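Local atomic coordinates of phosphoenolpyruvate-protein phosphotransferase (Coxiella burnetii, PDB entry 3TRC), a protein that probably transfers the phosphoryl group of phosphoenolpyruvate to a histidine of a partner protein, and is represented here by its GAF domain. Residues Q61-S65 with E109-H113; L116-I120 with C148-A152. All blocks are in the same frame, centred on the assembly; numbering follows the deposited sequence.

Contact 1. Residues Q61-S65 with E109-H113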
loop_
_atom_site.group_PDB
_atom_site.type_symbol
_atom_site.label_atom_id
_atom_site.label_comp_id
_atom_site.label_asym_id
_atom_site.label_seq_id
_atom_site.Cartn_x
_atom_site.Cartn_y
_atom_site.Cartn_z
ATOM N N GLN A 61 -0.958 -12.011 17.058
ATOM C CA GLN A 61 -1.754 -11.371 18.084
ATOM C C GLN A 61 -2.927 -12.307 18.336
ATOM O O GLN A 61 -3.673 -12.643 17.415
ATOM C CB GLN A 61 -2.231 -10.002 17.608
ATOM C CG GLN A 61 -3.284 -9.362 18.488
ATOM C CD GLN A 61 -2.785 -9.070 19.887
ATOM O OE1 GLN A 61 -1.590 -8.861 20.109
ATOM N NE2 GLN A 61 -3.703 -9.066 20.848
ATOM N N GLY A 62 -3.067 -12.768 19.572
ATOM C CA GLY A 62 -4.172 -13.644 19.909
ATOM C C GLY A 62 -3.723 -15.042 20.282
ATOM O O GLY A 62 -4.383 -15.714 21.069
ATOM N N LEU A 63 -2.603 -15.478 19.715
ATOM C CA LEU A 63 -2.058 -16.802 19.984
ATOM C C LEU A 63 -0.949 -16.744 21.032
ATOM O O LEU A 63 -0.402 -15.682 21.318
ATOM C CB LEU A 63 -1.508 -17.434 18.700
ATOM C CG LEU A 63 -2.442 -18.293 17.842
ATOM C CD1 LEU A 63 -3.828 -17.677 17.721
ATOM C CD2 LEU A 63 -1.826 -18.555 16.471
ATOM N N ASN A 64 -0.623 -17.903 21.595
ATOM C CA ASN A 64 0.482 -18.054 22.539
ATOM C C ASN A 64 1.760 -17.411 21.989
ATOM O O ASN A 64 2.290 -17.853 20.972
ATOM C CB ASN A 64 0.664 -19.561 22.782
ATOM C CG ASN A 64 1.857 -19.905 23.653
ATOM O OD1 ASN A 64 2.600 -19.040 24.124
ATOM N ND2 ASN A 64 2.044 -21.208 23.875
ATOM N N SER A 65 2.247 -16.359 22.646
ATOM C CA SER A 65 3.370 -15.593 22.098
ATOM C C SER A 65 4.660 -16.406 21.985
ATOM O O SER A 65 5.535 -16.099 21.166
ATOM C CB SER A 65 3.617 -14.315 22.910
ATOM O OG SER A 65 4.188 -14.606 24.178
ATOM N N GLU A 109 -5.697 -22.661 22.586
ATOM C CA GLU A 109 -6.093 -21.381 22.015
ATOM C C GLU A 109 -7.615 -21.229 22.043
ATOM O O GLU A 109 -8.339 -22.193 22.300
ATOM C CB GLU A 109 -5.567 -21.248 20.584
ATOM C CG GLU A 109 -4.060 -21.430 20.463
ATOM C CD GLU A 109 -3.272 -20.255 21.015
ATOM O OE1 GLU A 109 -3.897 -19.315 21.552
ATOM O OE2 GLU A 109 -2.026 -20.270 20.905
ATOM N N GLU A 110 -8.096 -20.013 21.795
ATOM C CA GLU A 110 -9.534 -19.758 21.746
ATOM C C GLU A 110 -10.191 -20.483 20.575
ATOM O O GLU A 110 -9.530 -20.837 19.601
ATOM C CB GLU A 110 -9.819 -18.256 21.647
ATOM C CG GLU A 110 -9.568 -17.476 22.923
ATOM C CD GLU A 110 -10.435 -16.233 23.018
ATOM O OE1 GLU A 110 -11.591 -16.350 23.481
ATOM O OE2 GLU A 110 -9.968 -15.144 22.628
ATOM N N ASP A 111 -11.500 -20.699 20.679
ATOM C CA ASP A 111 -12.255 -21.390 19.639
ATOM C C ASP A 111 -12.677 -20.445 18.520
ATOM O O ASP A 111 -13.779 -19.894 18.543
ATOM C CB ASP A 111 -13.490 -22.067 20.230
ATOM C CG ASP A 111 -13.160 -23.363 20.941
ATOM O OD1 ASP A 111 -12.351 -24.149 20.400
ATOM O OD2 ASP A 111 -13.708 -23.593 22.041
ATOM N N TYR A 112 -11.807 -20.271 17.533
ATOM C CA TYR A 112 -12.122 -19.400 16.404
ATOM C C TYR A 112 -12.944 -20.127 15.355
ATOM O O TYR A 112 -12.917 -21.358 15.263
ATOM C CB TYR A 112 -10.850 -18.834 15.769
ATOM C CG TYR A 112 -9.969 -18.122 16.756
ATOM C CD1 TYR A 112 -10.397 -16.961 17.386
ATOM C CD2 TYR A 112 -8.708 -18.612 17.070
ATOM C CE1 TYR A 112 -9.596 -16.306 18.298
ATOM C CE2 TYR A 112 -7.898 -17.964 17.978
ATOM C CZ TYR A 112 -8.344 -16.814 18.590
ATOM O OH TYR A 112 -7.533 -16.172 19.498
ATOM N N HIS A 113 -13.682 -19.356 14.568
ATOM C CA HIS A 113 -14.512 -19.923 13.520
ATOM C C HIS A 113 -14.282 -19.204 12.202
ATOM O O HIS A 113 -13.777 -19.803 11.256
ATOM C CB HIS A 113 -15.983 -19.902 13.940
ATOM C CG HIS A 113 -16.273 -20.790 15.108
ATOM N ND1 HIS A 113 -16.619 -22.117 14.965
ATOM C CD2 HIS A 113 -16.226 -20.556 16.441
ATOM C CE1 HIS A 113 -16.794 -22.656 16.158
ATOM N NE2 HIS A 113 -16.561 -21.731 17.072
HETATM O O HOH W 1 -6.341 -17.960 21.324
#

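Contact 2. Residues L116-I120 with C148-A152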
loop_
_atom_site.group_PDB
_atom_site.type_symbol
_atom_site.label_atom_id
_atom_site.label_comp_id
_atom_site.label_asym_id
_atom_site.label_seq_id
_atom_site.Cartn_x
_atom_site.Cartn_y
_atom_site.Cartn_z
ATOM N N LEU A 116 -9.808 -16.024 7.534
ATOM C CA LEU A 116 -9.330 -15.486 6.265
ATOM C C LEU A 116 -7.847 -15.779 6.144
ATOM O O LEU A 116 -7.038 -15.254 6.909
ATOM C CB LEU A 116 -9.581 -13.977 6.170
ATOM C CG LEU A 116 -9.062 -13.287 4.902
ATOM C CD1 LEU A 116 -9.671 -13.914 3.654
ATOM C CD2 LEU A 116 -9.366 -11.790 4.955
ATOM N N GLY A 117 -7.501 -16.636 5.188
ATOM C CA GLY A 117 -6.112 -16.975 4.938
ATOM C C GLY A 117 -5.681 -16.395 3.613
ATOM O O GLY A 117 -6.342 -16.598 2.596
ATOM N N ILE A 118 -4.573 -15.663 3.628
ATOM C CA ILE A 118 -4.121 -14.913 2.466
ATOM C C ILE A 118 -2.669 -15.230 2.125
ATOM O O ILE A 118 -1.780 -15.108 2.968
ATOM C CB ILE A 118 -4.281 -13.400 2.724
ATOM C CG1 ILE A 118 -5.760 -13.067 2.907
ATOM C CG2 ILE A 118 -3.669 -12.580 1.601
ATOM C CD1 ILE A 118 -6.031 -11.612 2.989
ATOM N N PRO A 119 -2.419 -15.639 0.880
ATOM C CA PRO A 119 -1.042 -15.949 0.501
ATOM C C PRO A 119 -0.236 -14.669 0.352
ATOM O O PRO A 119 -0.731 -13.664 -0.166
ATOM C CB PRO A 119 -1.204 -16.655 -0.848
ATOM C CG PRO A 119 -2.461 -16.088 -1.408
ATOM C CD PRO A 119 -3.360 -15.818 -0.239
ATOM N N ILE A 120 0.996 -14.704 0.842
ATOM C CA ILE A 120 1.899 -13.569 0.703
ATOM C C ILE A 120 2.856 -13.903 -0.421
ATOM O O ILE A 120 3.724 -14.760 -0.270
ATOM C CB ILE A 120 2.668 -13.294 2.006
ATOM C CG1 ILE A 120 1.681 -12.996 3.148
ATOM C CG2 ILE A 120 3.645 -12.139 1.809
ATOM C CD1 ILE A 120 2.330 -12.813 4.517
ATOM N N CYS A 148 -7.008 -6.745 3.345
ATOM C CA CYS A 148 -5.978 -7.697 3.750
ATOM C C CYS A 148 -5.097 -8.149 2.581
ATOM O O CYS A 148 -3.891 -8.348 2.741
ATOM C CB CYS A 148 -6.614 -8.898 4.455
ATOM S SG CYS A 148 -7.281 -8.581 6.096
ATOM N N VAL A 149 -5.697 -8.320 1.408
ATOM C CA VAL A 149 -4.948 -8.714 0.221
ATOM C C VAL A 149 -3.997 -7.601 -0.194
ATOM O O VAL A 149 -2.821 -7.840 -0.466
ATOM C CB VAL A 149 -5.882 -9.089 -0.944
ATOM C CG1 VAL A 149 -5.109 -9.155 -2.257
ATOM C CG2 VAL A 149 -6.570 -10.410 -0.654
ATOM N N THR A 150 -4.510 -6.375 -0.230
ATOM C CA THR A 150 -3.694 -5.227 -0.591
ATOM C C THR A 150 -2.531 -5.091 0.378
ATOM O O THR A 150 -1.391 -4.825 -0.026
ATOM C CB THR A 150 -4.544 -3.930 -0.611
ATOM O OG1 THR A 150 -5.620 -4.096 -1.537
ATOM C CG2 THR A 150 -3.701 -2.749 -1.043
ATOM N N LEU A 151 -2.810 -5.305 1.659
ATOM C CA LEU A 151 -1.785 -5.272 2.694
ATOM C C LEU A 151 -0.718 -6.351 2.481
ATOM O O LEU A 151 0.477 -6.095 2.643
ATOM C CB LEU A 151 -2.427 -5.441 4.064
ATOM C CG LEU A 151 -1.507 -5.368 5.280
ATOM C CD1 LEU A 151 -0.787 -4.026 5.316
ATOM C CD2 LEU A 151 -2.301 -5.592 6.554
ATOM N N ALA A 152 -1.156 -7.556 2.125
ATOM C CA ALA A 152 -0.233 -8.670 1.920
ATOM C C ALA A 152 0.779 -8.401 0.808
ATOM O O ALA A 152 1.890 -8.936 0.828
ATOM C CB ALA A 152 -1.003 -9.960 1.633
#

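Contact 1. Residues Q61-S65 with E109-H113
Residues 61-65 run from the end of strand 54-61 into a loop and meet the loop 109-113; they do not pair as strands. Leu63 and Glu109 have the nearest CA atoms, 6.4 Å apart. Gly62 has phi/psi of 114/-29. At these angles a side chain would collide with the carbonyl oxygen of Gln61, so they call for glycine. The one direct hydrogen bond runs from backbone to carboxylate: Asn64 N donates to Glu109 OE2 at 2.8 Å, with an N-H...O angle of 175°, almost straight. In the GAF domain these loops follow strands 54-61 and 90-92, and the contact lies at the surface. Water 1 donates to Gly62 O at 3.0 Å and Glu109 OE1 at 2.8 Å, and accepts from Glu110 N at 2.7 Å. Tyr112 OH is hydrogen-bonded to water 1 at 2.8 Å. The Glu109 carboxylate thus binds one loop directly and through water. Leu63 CD1 also packs obliquely on the Tyr112 ring, 4.1 Å from Tyr112 CE2. Both side chains rest on Ala42 of strand 42-49.

Contact 2. Residues L116-I120 with C148-A152
This is the helix-on-sheet core of the GAF fold, in which the long helix 142-164 lies against the central antiparallel sheet. The segments are strand 116-120 and helix 148-152. Their axes come within 8.5 Å, and their N-to-C directions differ by only 25°, so helix and strand run nearly parallel. No hydrogen bond joins them, and the contact is apolar and largely buried. Leu116 and Ile118 point their CA-to-CB bonds toward the helix. They are alternate residues of the strand, and Gly117 between them has no contact with the helix segment. From the helix, Cys148 and Ala152, one turn apart, point toward the strand. Leu116 CD2 packs on Cys148 SG at 4.0 Å. Ile118 CD1 lies 3.9 Å from Val149 CG2, and Ile118 CG2 packs on Ala152. Beyond the contact, Leu151 packs on helix 23-37, while Val149 and Thr150 touch Arg11 of the second subunit. The small Ala152 allows a close approach: Ala152 CA is 5.5 Å from Ile120 CA. Ala152 CB lies 3.7 Å from Ile118 CG2 and 4.3 Å from Ile120 CG1.

How the contacts relate
After helices 3-19 and 23-37 and strand 42-49, the chain reaches contact 1 where strand 54-61 ends. It then passes through strand 72-74, helix 78-86 and strand 90-92 before returning at 109-113, which closes a long loop. Contact 2 opens almost at once, because 116-120 lies on the next strand, 114-122. It closes after strand 125-134, when helix 142-164 brings 148-152 back. The two contacts are therefore in series, neither nested nor crossed. The centres of contact 1 and contact 2 are about 19 Å apart, and the two adjoin only in sequence. Contact 1 joins two loops at the surface of the GAF domain. Contact 2 joins the last helix to the sheet in the interior.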